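Local coordinates for protein D-glucosaminate-6-phosphate ammonia lyase (Salmonella typhimurium, PDB 7LCE) that belongs to the pyridoxal-phosphate-dependent enzymes of the aminotransferase fold and carries its cofactor covalently bound to a lysine, at residues P185-A191 / A204-S210; L50-T54 / M251-V255; S27-V33 / F215-T219; R60-A64 / L196-V200. All coordinates share one frame; numbering follows the deposited sequence.

Contact 1: P185-A191 / A204-S210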
# COMPACT_ATOMS: atom_id res chain seq x y z
N PRO A 185 -3.90 -3.25 -32.47
CA PRO A 185 -3.58 -2.39 -33.62
C PRO A 185 -2.08 -2.18 -33.75
O PRO A 185 -1.37 -2.04 -32.75
CB PRO A 185 -4.31 -1.09 -33.30
CG PRO A 185 -4.35 -1.05 -31.81
CD PRO A 185 -4.52 -2.49 -31.37
N LEU A 186 -1.61 -2.18 -34.99
CA LEU A 186 -0.21 -1.91 -35.29
C LEU A 186 -0.08 -0.48 -35.79
O LEU A 186 -0.75 -0.08 -36.75
CB LEU A 186 0.33 -2.88 -36.34
CG LEU A 186 1.73 -2.54 -36.86
CD1 LEU A 186 2.74 -2.52 -35.72
CD2 LEU A 186 2.17 -3.50 -37.95
N ILE A 187 0.80 0.29 -35.15
CA ILE A 187 1.03 1.69 -35.48
C ILE A 187 2.40 1.81 -36.11
O ILE A 187 3.38 1.27 -35.58
CB ILE A 187 0.91 2.58 -34.24
CG1 ILE A 187 -0.45 2.37 -33.57
CG2 ILE A 187 1.10 4.05 -34.60
CD1 ILE A 187 -0.65 3.19 -32.31
N VAL A 188 2.48 2.51 -37.24
CA VAL A 188 3.73 2.68 -37.97
C VAL A 188 4.04 4.16 -38.05
O VAL A 188 3.21 4.96 -38.50
CB VAL A 188 3.65 2.06 -39.38
CG1 VAL A 188 4.88 2.46 -40.18
CG2 VAL A 188 3.54 0.56 -39.29
N ASP A 189 5.24 4.53 -37.61
CA ASP A 189 5.74 5.89 -37.75
C ASP A 189 6.55 5.97 -39.03
O ASP A 189 7.68 5.47 -39.09
CB ASP A 189 6.57 6.28 -36.53
CG ASP A 189 7.22 7.64 -36.67
OD1 ASP A 189 6.84 8.41 -37.57
OD2 ASP A 189 8.11 7.95 -35.84
N ALA A 190 5.97 6.59 -40.06
CA ALA A 190 6.66 6.78 -41.33
C ALA A 190 6.68 8.27 -41.67
O ALA A 190 6.24 8.67 -42.75
CB ALA A 190 5.97 5.98 -42.44
N ALA A 191 7.20 9.08 -40.74
CA ALA A 191 7.08 10.53 -40.86
C ALA A 191 7.79 11.05 -42.10
O ALA A 191 7.22 11.84 -42.87
CB ALA A 191 7.63 11.19 -39.60
N ALA A 204 -0.53 -2.78 -41.76
CA ALA A 204 -0.53 -1.90 -40.60
C ALA A 204 -1.89 -1.24 -40.43
O ALA A 204 -2.57 -0.92 -41.41
CB ALA A 204 0.56 -0.84 -40.73
N ASP A 205 -2.30 -1.05 -39.18
CA ASP A 205 -3.62 -0.49 -38.90
C ASP A 205 -3.62 1.04 -39.00
O ASP A 205 -4.58 1.62 -39.53
CB ASP A 205 -4.10 -0.94 -37.53
CG ASP A 205 -4.34 -2.44 -37.47
OD1 ASP A 205 -5.23 -2.94 -38.20
OD2 ASP A 205 -3.63 -3.13 -36.71
N MET A 206 -2.58 1.70 -38.51
CA MET A 206 -2.48 3.15 -38.58
C MET A 206 -1.05 3.55 -38.93
O MET A 206 -0.11 3.14 -38.24
CB MET A 206 -2.89 3.82 -37.26
CG MET A 206 -4.35 3.63 -36.89
SD MET A 206 -4.75 4.28 -35.26
CE MET A 206 -4.03 3.05 -34.17
N VAL A 207 -0.89 4.35 -39.98
CA VAL A 207 0.41 4.82 -40.44
C VAL A 207 0.42 6.34 -40.42
O VAL A 207 -0.57 6.98 -40.82
CB VAL A 207 0.73 4.29 -41.86
CG1 VAL A 207 2.14 4.68 -42.27
CG2 VAL A 207 0.55 2.78 -41.91
N ILE A 208 1.52 6.93 -39.94
CA ILE A 208 1.63 8.37 -39.73
C ILE A 208 2.68 8.94 -40.67
O ILE A 208 3.79 8.41 -40.76
CB ILE A 208 1.99 8.70 -38.27
CG1 ILE A 208 0.87 8.26 -37.32
CG2 ILE A 208 2.27 10.18 -38.11
CD1 ILE A 208 1.02 6.86 -36.79
N TYR A 209 2.31 10.01 -41.38
CA TYR A 209 3.21 10.73 -42.26
C TYR A 209 3.29 12.19 -41.84
O TYR A 209 2.43 12.70 -41.11
CB TYR A 209 2.75 10.65 -43.73
CG TYR A 209 2.81 9.27 -44.33
CD1 TYR A 209 1.77 8.37 -44.18
CD2 TYR A 209 3.91 8.87 -45.09
CE1 TYR A 209 1.82 7.11 -44.74
CE2 TYR A 209 3.97 7.61 -45.65
CZ TYR A 209 2.93 6.73 -45.47
OH TYR A 209 2.98 5.48 -46.04
N SER A 210 4.33 12.87 -42.31
CA SER A 210 4.50 14.30 -42.10
C SER A 210 4.33 15.02 -43.43
O SER A 210 5.12 14.80 -44.36
CB SER A 210 5.87 14.61 -41.49
OG SER A 210 6.11 16.01 -41.49
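Two neighbouring parallel strands of the central mixed sheet meet here, 186-189 and 206-210 of one beta-alpha-beta unit. Their axes differ by 15°. Leu186 O accepts Met206 N at 3.1 Å. Val188 N donates to Met206 O at 2.8 Å, and Val188 O accepts Ile208 N at 3.0 Å. Ala190 N then bonds to Ile208 O. At the entry end a side chain replaces a backbone carbonyl: Leu186 N donates to Asp205 OD2 at 2.8 Å, on the anti lone pair of that oxygen.

Ile187, Met206 and Ile208 share one face. The Met206 chain bends at its third torsion (-75°), which brings CE alongside Ile187 CG1 at 3.7 Å. Ile208 CD1 meets Ile187 CG2 at 3.6 Å. Val188 and Val207 lie side by side on the other face, under Trp199 of helix 198-201. There Val188 CG2 rests on Ala204 CB at 3.6 Å. The Tyr209 ring has Ala190 CB over one face, offset toward the rim, while its hydroxyl bonds to Asp195 O.

At the exit end Ser210 N bonds to Ala191 O. Ser210 OG also bonds to the phosphate of the modified lysine at position 213, and the Asp189 carboxylate lies near its pyridine nitrogen. Strand ends that meet the cofactor in this way are typical of the aminotransferase fold.

Contact 2: L50-T54 / M251-V255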
# COMPACT_ATOMS: atom_id res chain seq x y z
N LEU A 50 -15.50 18.80 -43.66
CA LEU A 50 -14.14 18.94 -44.16
C LEU A 50 -13.24 17.84 -43.64
O LEU A 50 -12.38 17.33 -44.37
CB LEU A 50 -13.59 20.32 -43.79
CG LEU A 50 -12.19 20.63 -44.33
CD1 LEU A 50 -12.20 20.63 -45.85
CD2 LEU A 50 -11.70 21.95 -43.79
N VAL A 51 -13.40 17.46 -42.36
CA VAL A 51 -12.61 16.36 -41.80
C VAL A 51 -12.94 15.07 -42.52
O VAL A 51 -12.05 14.26 -42.82
CB VAL A 51 -12.86 16.24 -40.29
CG1 VAL A 51 -12.30 14.93 -39.76
CG2 VAL A 51 -12.27 17.42 -39.54
N GLU A 52 -14.22 14.84 -42.80
CA GLU A 52 -14.64 13.60 -43.45
C GLU A 52 -14.12 13.54 -44.88
O GLU A 52 -13.54 12.54 -45.30
CB GLU A 52 -16.17 13.51 -43.40
CG GLU A 52 -16.76 12.14 -43.70
CD GLU A 52 -16.43 11.13 -42.61
OE1 GLU A 52 -15.98 11.55 -41.52
OE2 GLU A 52 -16.64 9.92 -42.84
N LYS A 53 -14.31 14.63 -45.63
CA LYS A 53 -13.92 14.67 -47.04
C LYS A 53 -12.40 14.63 -47.22
O LYS A 53 -11.91 13.94 -48.13
CB LYS A 53 -14.50 15.93 -47.70
CG LYS A 53 -14.45 15.92 -49.22
CD LYS A 53 -15.30 14.79 -49.78
CE LYS A 53 -15.47 14.89 -51.29
NZ LYS A 53 -16.32 13.79 -51.84
N THR A 54 -11.66 15.38 -46.41
CA THR A 54 -10.20 15.36 -46.53
C THR A 54 -9.64 13.98 -46.23
O THR A 54 -8.66 13.56 -46.86
CB THR A 54 -9.57 16.41 -45.61
OG1 THR A 54 -10.12 16.29 -44.29
CG2 THR A 54 -9.83 17.81 -46.15
N MET A 251 -5.31 22.03 -43.63
CA MET A 251 -5.97 20.80 -44.07
C MET A 251 -6.11 20.79 -45.59
O MET A 251 -5.74 19.81 -46.25
CB MET A 251 -7.33 20.66 -43.40
CG MET A 251 -7.28 20.25 -41.95
SD MET A 251 -8.91 20.26 -41.18
CE MET A 251 -9.72 18.92 -42.06
N VAL A 252 -6.63 21.88 -46.15
CA VAL A 252 -6.73 21.99 -47.60
C VAL A 252 -5.35 22.02 -48.23
O VAL A 252 -5.12 21.45 -49.31
CB VAL A 252 -7.56 23.24 -47.98
CG1 VAL A 252 -7.56 23.45 -49.48
CG2 VAL A 252 -8.98 23.11 -47.45
N GLY A 253 -4.40 22.69 -47.58
CA GLY A 253 -3.05 22.78 -48.12
C GLY A 253 -2.40 21.42 -48.30
O GLY A 253 -1.73 21.18 -49.30
N LEU A 254 -2.60 20.52 -47.33
CA LEU A 254 -2.03 19.18 -47.45
C LEU A 254 -2.61 18.43 -48.65
O LEU A 254 -1.88 17.76 -49.38
CB LEU A 254 -2.27 18.39 -46.17
CG LEU A 254 -1.93 16.90 -46.23
CD1 LEU A 254 -0.45 16.70 -46.49
CD2 LEU A 254 -2.36 16.18 -44.96
N VAL A 255 -3.93 18.54 -48.86
CA VAL A 255 -4.56 17.83 -49.97
C VAL A 255 -4.03 18.36 -51.30
O VAL A 255 -3.71 17.59 -52.21
CB VAL A 255 -6.09 17.94 -49.88
CG1 VAL A 255 -6.74 17.25 -51.06
CG2 VAL A 255 -6.57 17.35 -48.56
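Met251 overlaps Leu50 with its terminal methyl: CE lies 3.8 Å from Leu50 CG and also touches CD2. The two side chains meet at a slant. The same methyl reaches Val51 CG2 at 3.9 Å and Thr54 OG1 at 3.5 Å. One methyl therefore touches Leu50, Val51 and, one turn on, Thr54. The chain of Met251 first runs out with its second torsion extended. It then bends at the third (67°), and this turns CE onto the facing helix.

The two short helical segments run nearly parallel, at 12°, but their axes stay 11.0 Å apart. At the Leu50 end the long side chain of Met251 bridges the gap. Where Thr54 faces Val255 the backbones come closer and short side chains meet: Thr54 CG2 lies 4.1 Å from Val255 CG2, the two crossing at about a right angle. Leu50 CD1 approaches Val252 CG2 more loosely, at 4.4 Å.

Ile69 of strand 66-70 packs on both Thr54 and Met251. Leu11 of the second subunit packs on Leu50, and Tyr6 of the same subunit on Val252, so the contact borders the subunit interface.

No hydrogen bond crosses between the helices. Thr54 OG1 donates back to Leu50 O in its own helix, although the modelled length is too short to be relied on. Cohesion here therefore comes mainly from van der Waals contact, mostly apolar, and puts little directional constraint on the two helices.

Contact 3: S27-V33 / F215-T219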
# COMPACT_ATOMS: atom_id res chain seq x y z
N SER A 27 10.25 22.70 -44.72
CA SER A 27 9.99 22.67 -46.16
C SER A 27 9.62 24.05 -46.68
O SER A 27 9.35 24.98 -45.92
CB SER A 27 8.87 21.67 -46.49
OG SER A 27 7.66 22.05 -45.85
N SER A 28 9.61 24.16 -48.01
CA SER A 28 9.18 25.35 -48.73
C SER A 28 7.95 25.00 -49.56
O SER A 28 8.05 24.23 -50.52
CB SER A 28 10.30 25.88 -49.63
OG SER A 28 9.88 27.05 -50.33
N VAL A 29 6.81 25.57 -49.19
CA VAL A 29 5.56 25.22 -49.86
C VAL A 29 5.52 25.82 -51.26
O VAL A 29 5.96 26.96 -51.48
CB VAL A 29 4.36 25.68 -49.01
CG1 VAL A 29 3.06 25.19 -49.62
CG2 VAL A 29 4.50 25.19 -47.58
N ALA A 30 4.98 25.06 -52.21
CA ALA A 30 4.85 25.54 -53.58
C ALA A 30 3.80 26.65 -53.66
O ALA A 30 2.82 26.65 -52.91
CB ALA A 30 4.46 24.39 -54.50
N PRO A 31 3.99 27.62 -54.56
CA PRO A 31 3.02 28.73 -54.65
C PRO A 31 1.62 28.29 -55.02
O PRO A 31 0.65 28.89 -54.53
CB PRO A 31 3.64 29.63 -55.73
CG PRO A 31 5.10 29.30 -55.71
CD PRO A 31 5.17 27.83 -55.42
N GLU A 32 1.46 27.28 -55.88
CA GLU A 32 0.12 26.80 -56.22
C GLU A 32 -0.59 26.24 -54.99
O GLU A 32 -1.81 26.39 -54.86
CB GLU A 32 0.18 25.76 -57.33
CG GLU A 32 1.01 26.16 -58.55
CD GLU A 32 2.41 25.57 -58.54
OE1 GLU A 32 3.13 25.76 -57.54
OE2 GLU A 32 2.78 24.92 -59.54
N VAL A 33 0.14 25.59 -54.09
CA VAL A 33 -0.48 25.05 -52.89
C VAL A 33 -0.90 26.17 -51.95
O VAL A 33 -1.98 26.12 -51.35
CB VAL A 33 0.47 24.04 -52.21
CG1 VAL A 33 -0.17 23.47 -50.96
CG2 VAL A 33 0.82 22.92 -53.17
N PHE A 215 6.25 15.91 -48.44
CA PHE A 215 5.47 16.38 -49.58
C PHE A 215 5.45 17.90 -49.70
O PHE A 215 4.61 18.45 -50.42
CB PHE A 215 4.06 15.82 -49.51
CG PHE A 215 4.01 14.36 -49.15
CD1 PHE A 215 4.40 13.39 -50.07
CD2 PHE A 215 3.63 13.95 -47.88
CE1 PHE A 215 4.37 12.05 -49.74
CE2 PHE A 215 3.60 12.61 -47.55
CZ PHE A 215 3.98 11.66 -48.48
N ASN A 216 6.36 18.59 -49.01
CA ASN A 216 6.52 20.04 -49.09
C ASN A 216 5.17 20.75 -48.96
O ASN A 216 4.75 21.53 -49.82
CB ASN A 216 7.23 20.44 -50.38
CG ASN A 216 8.70 20.11 -50.36
OD1 ASN A 216 9.11 19.00 -50.71
ND2 ASN A 216 9.52 21.06 -49.94
N ALA A 217 4.49 20.46 -47.86
CA ALA A 217 3.17 20.98 -47.56
C ALA A 217 3.24 21.98 -46.42
O ALA A 217 4.22 22.02 -45.68
CB ALA A 217 2.22 19.84 -47.17
N PRO A 218 2.22 22.83 -46.27
CA PRO A 218 2.12 23.62 -45.04
C PRO A 218 2.03 22.69 -43.85
O PRO A 218 1.67 21.52 -43.97
CB PRO A 218 0.83 24.44 -45.24
CG PRO A 218 0.07 23.69 -46.28
CD PRO A 218 1.11 23.13 -47.20
N THR A 219 2.36 23.23 -42.67
CA THR A 219 2.51 22.44 -41.45
C THR A 219 1.33 21.50 -41.25
O THR A 219 0.22 21.95 -40.92
CB THR A 219 2.65 23.36 -40.25
OG1 THR A 219 3.73 24.27 -40.50
CG2 THR A 219 2.95 22.56 -39.00
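Val29 and Pro218 form the tight part of this contact. Val29 CG1 meets Pro218 CD at 3.7 Å, and the two side chains cross at about a right angle. The other branch, CG2, rests on the peptide link before the proline, 3.6 Å from Ala217 C and 3.5 Å from Pro218 N. The first torsion of Val29 (-174°) directs both methyl groups to the loop at once. Val33 CG1 comes to Pro218 CD at 4.0 Å. The proline CD is thus touched by two valines, and both of these are buried.

The segment 215-219 follows closely on the modified lysine at position 213 and leads into strand 221-225 of the central sheet. Across from it, residues 27-30 lead into helix 31-41, with Ala30 at its N-cap. The contact therefore joins the loop after the cofactor lysine to the N-terminal part of the chain. Both sides also reach the second subunit: Val29 O bonds to Ser42 OG of that subunit, and Thr219 OG1 to its Glu249. An active site close to a subunit interface is usual among enzymes of the aminotransferase fold.

The other end is looser and more polar. Asn216 has a left-handed backbone conformation, with phi 47°. Its ND2 stands 3.6 Å from Ser27 CB and 3.5 Å from Ser28 O, between the Ser27 side chain and the Ser28 carbonyl, and the residue is partly exposed. The firm partner of its amide lies elsewhere: OD1 bonds to Lys20 NZ. Ser28 is partly exposed too; its CB points away from residues 215-219, and it packs on Ala43 of the second subunit.

Contact 4: R60-A64 / L196-V200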
# COMPACT_ATOMS: atom_id res chain seq x y z
N ARG A 60 -7.06 8.36 -51.00
CA ARG A 60 -6.89 7.98 -52.40
C ARG A 60 -5.42 7.82 -52.76
O ARG A 60 -5.08 7.00 -53.62
CB ARG A 60 -7.55 9.01 -53.32
CG ARG A 60 -9.06 9.05 -53.18
CD ARG A 60 -9.70 10.10 -54.08
NE ARG A 60 -11.12 10.25 -53.79
CZ ARG A 60 -11.91 11.14 -54.38
NH1 ARG A 60 -11.45 11.97 -55.30
NH2 ARG A 60 -13.19 11.19 -54.03
N TYR A 61 -4.53 8.57 -52.11
CA TYR A 61 -3.11 8.46 -52.40
C TYR A 61 -2.46 7.31 -51.65
O TYR A 61 -1.46 6.76 -52.12
CB TYR A 61 -2.40 9.78 -52.06
CG TYR A 61 -2.98 10.99 -52.75
CD1 TYR A 61 -2.60 11.33 -54.04
CD2 TYR A 61 -3.89 11.81 -52.10
CE1 TYR A 61 -3.13 12.44 -54.67
CE2 TYR A 61 -4.42 12.93 -52.72
CZ TYR A 61 -4.04 13.24 -54.01
OH TYR A 61 -4.56 14.35 -54.63
N THR A 62 -3.00 6.93 -50.49
CA THR A 62 -2.42 5.87 -49.68
C THR A 62 -3.08 4.52 -49.89
O THR A 62 -2.46 3.49 -49.59
CB THR A 62 -2.51 6.22 -48.19
OG1 THR A 62 -3.86 6.12 -47.75
CG2 THR A 62 -2.01 7.64 -47.95
N GLY A 63 -4.31 4.48 -50.39
CA GLY A 63 -5.01 3.23 -50.58
C GLY A 63 -5.65 2.65 -49.35
O GLY A 63 -6.14 1.51 -49.40
N ALA A 64 -5.67 3.38 -48.24
CA ALA A 64 -6.27 2.90 -47.01
C ALA A 64 -7.77 3.16 -47.00
O ALA A 64 -8.32 3.81 -47.90
CB ALA A 64 -5.60 3.54 -45.79
N LEU A 196 3.66 6.27 -49.94
CA LEU A 196 2.34 6.48 -49.37
C LEU A 196 1.55 5.18 -49.23
O LEU A 196 0.74 5.06 -48.31
CB LEU A 196 1.56 7.47 -50.24
CG LEU A 196 1.95 8.94 -50.09
CD1 LEU A 196 1.51 9.74 -51.30
CD2 LEU A 196 1.33 9.51 -48.83
N ARG A 197 1.79 4.21 -50.11
CA ARG A 197 0.98 2.99 -50.15
C ARG A 197 1.66 1.79 -49.51
O ARG A 197 0.96 0.87 -49.08
CB ARG A 197 0.63 2.65 -51.60
CG ARG A 197 -0.04 3.78 -52.36
CD ARG A 197 -0.35 3.39 -53.79
NE ARG A 197 -1.09 4.43 -54.49
CZ ARG A 197 -2.41 4.55 -54.46
NH1 ARG A 197 -3.17 3.72 -53.77
NH2 ARG A 197 -2.99 5.54 -55.15
N GLY A 198 3.00 1.78 -49.44
CA GLY A 198 3.70 0.58 -49.02
C GLY A 198 3.39 0.17 -47.59
O GLY A 198 3.30 -1.02 -47.28
N TRP A 199 3.21 1.15 -46.70
CA TRP A 199 3.02 0.83 -45.29
C TRP A 199 1.58 0.41 -44.99
O TRP A 199 1.36 -0.43 -44.11
CB TRP A 199 3.44 2.02 -44.44
CG TRP A 199 4.90 2.27 -44.60
CD1 TRP A 199 5.49 3.27 -45.33
CD2 TRP A 199 5.97 1.47 -44.09
NE1 TRP A 199 6.86 3.16 -45.28
CE2 TRP A 199 7.18 2.06 -44.52
CE3 TRP A 199 6.03 0.32 -43.30
CZ2 TRP A 199 8.42 1.53 -44.19
CZ3 TRP A 199 7.27 -0.20 -42.97
CH2 TRP A 199 8.45 0.41 -43.41
N VAL A 200 0.60 0.99 -45.68
CA VAL A 200 -0.78 0.54 -45.52
C VAL A 200 -0.95 -0.87 -46.08
O VAL A 200 -1.66 -1.70 -45.49
CB VAL A 200 -1.74 1.54 -46.18
CG1 VAL A 200 -3.16 1.01 -46.13
CG2 VAL A 200 -1.65 2.89 -45.49
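Arg197 lays its guanidinium group against the carbonyl end of helix 47-62. Tyr61 O sits over the centre of one guanidinium face, 3.3 Å above the plane. It is not hydrogen-bonded to NE. One weak hydrogen bond does form, from NH2 to Arg60 O at 3.0 Å, bent to 123° at the hydrogen. The Arg197 chain is extended from CG to NE. The torsion of Arg197 about the CD-NE bond (-86°) then sets the flat group over the carbonyl.

Beside it, Leu196 straddles two residues. CD1 touches Tyr61 CB at 4.0 Å, and CD2 touches Thr62 CG2 at 3.9 Å, crossing it at about a right angle. Beyond the helix end, Val200 CG1 meets Ala64 CB at 3.5 Å. Gly63, with positive phi, leaves the helix here.

The next shell probably positions these groups. Asp195 OD1 accepts Gly198 N and, weakly, Arg197 N. Thr62 OG1 bonds to Thr224 OG1 of strand 221-225. Tyr61 OH hydrogen-bonds to Glu259 OE1 of helix 248-262. Phe222 of the strand packs on both Thr62 and Leu196.

This is a surface contact, and the only hydrogen bond across it is weak. Carbonyl oxygens at a helix C-terminus carry partial negative charge. The arginine probably gains mainly by electrostatic attraction to them, while the aliphatic side chains supply the close fit.

How the contacts relate
Along the chain the first segments come in the order contact 3, 2, 4, 1, and the second segments in the order 4, 1, 3, 2. Contacts 1 and 4 are the closest pair, with centres 11 Å apart. Helix 198-201, used by contact 4, connects the two strands of contact 1. Contacts 2 and 4 share helix 47-62 at centres 16 Å apart. Contacts 2 and 3 have centres 15 Å apart, meet where Gly253 touches Val33 and Pro218, and both reach the second subunit. The modified lysine at position 213 lies between segments 204-210 and 215-219. The contacts tie the central sheet and the cofactor loop beside it to the helices at the subunit interface.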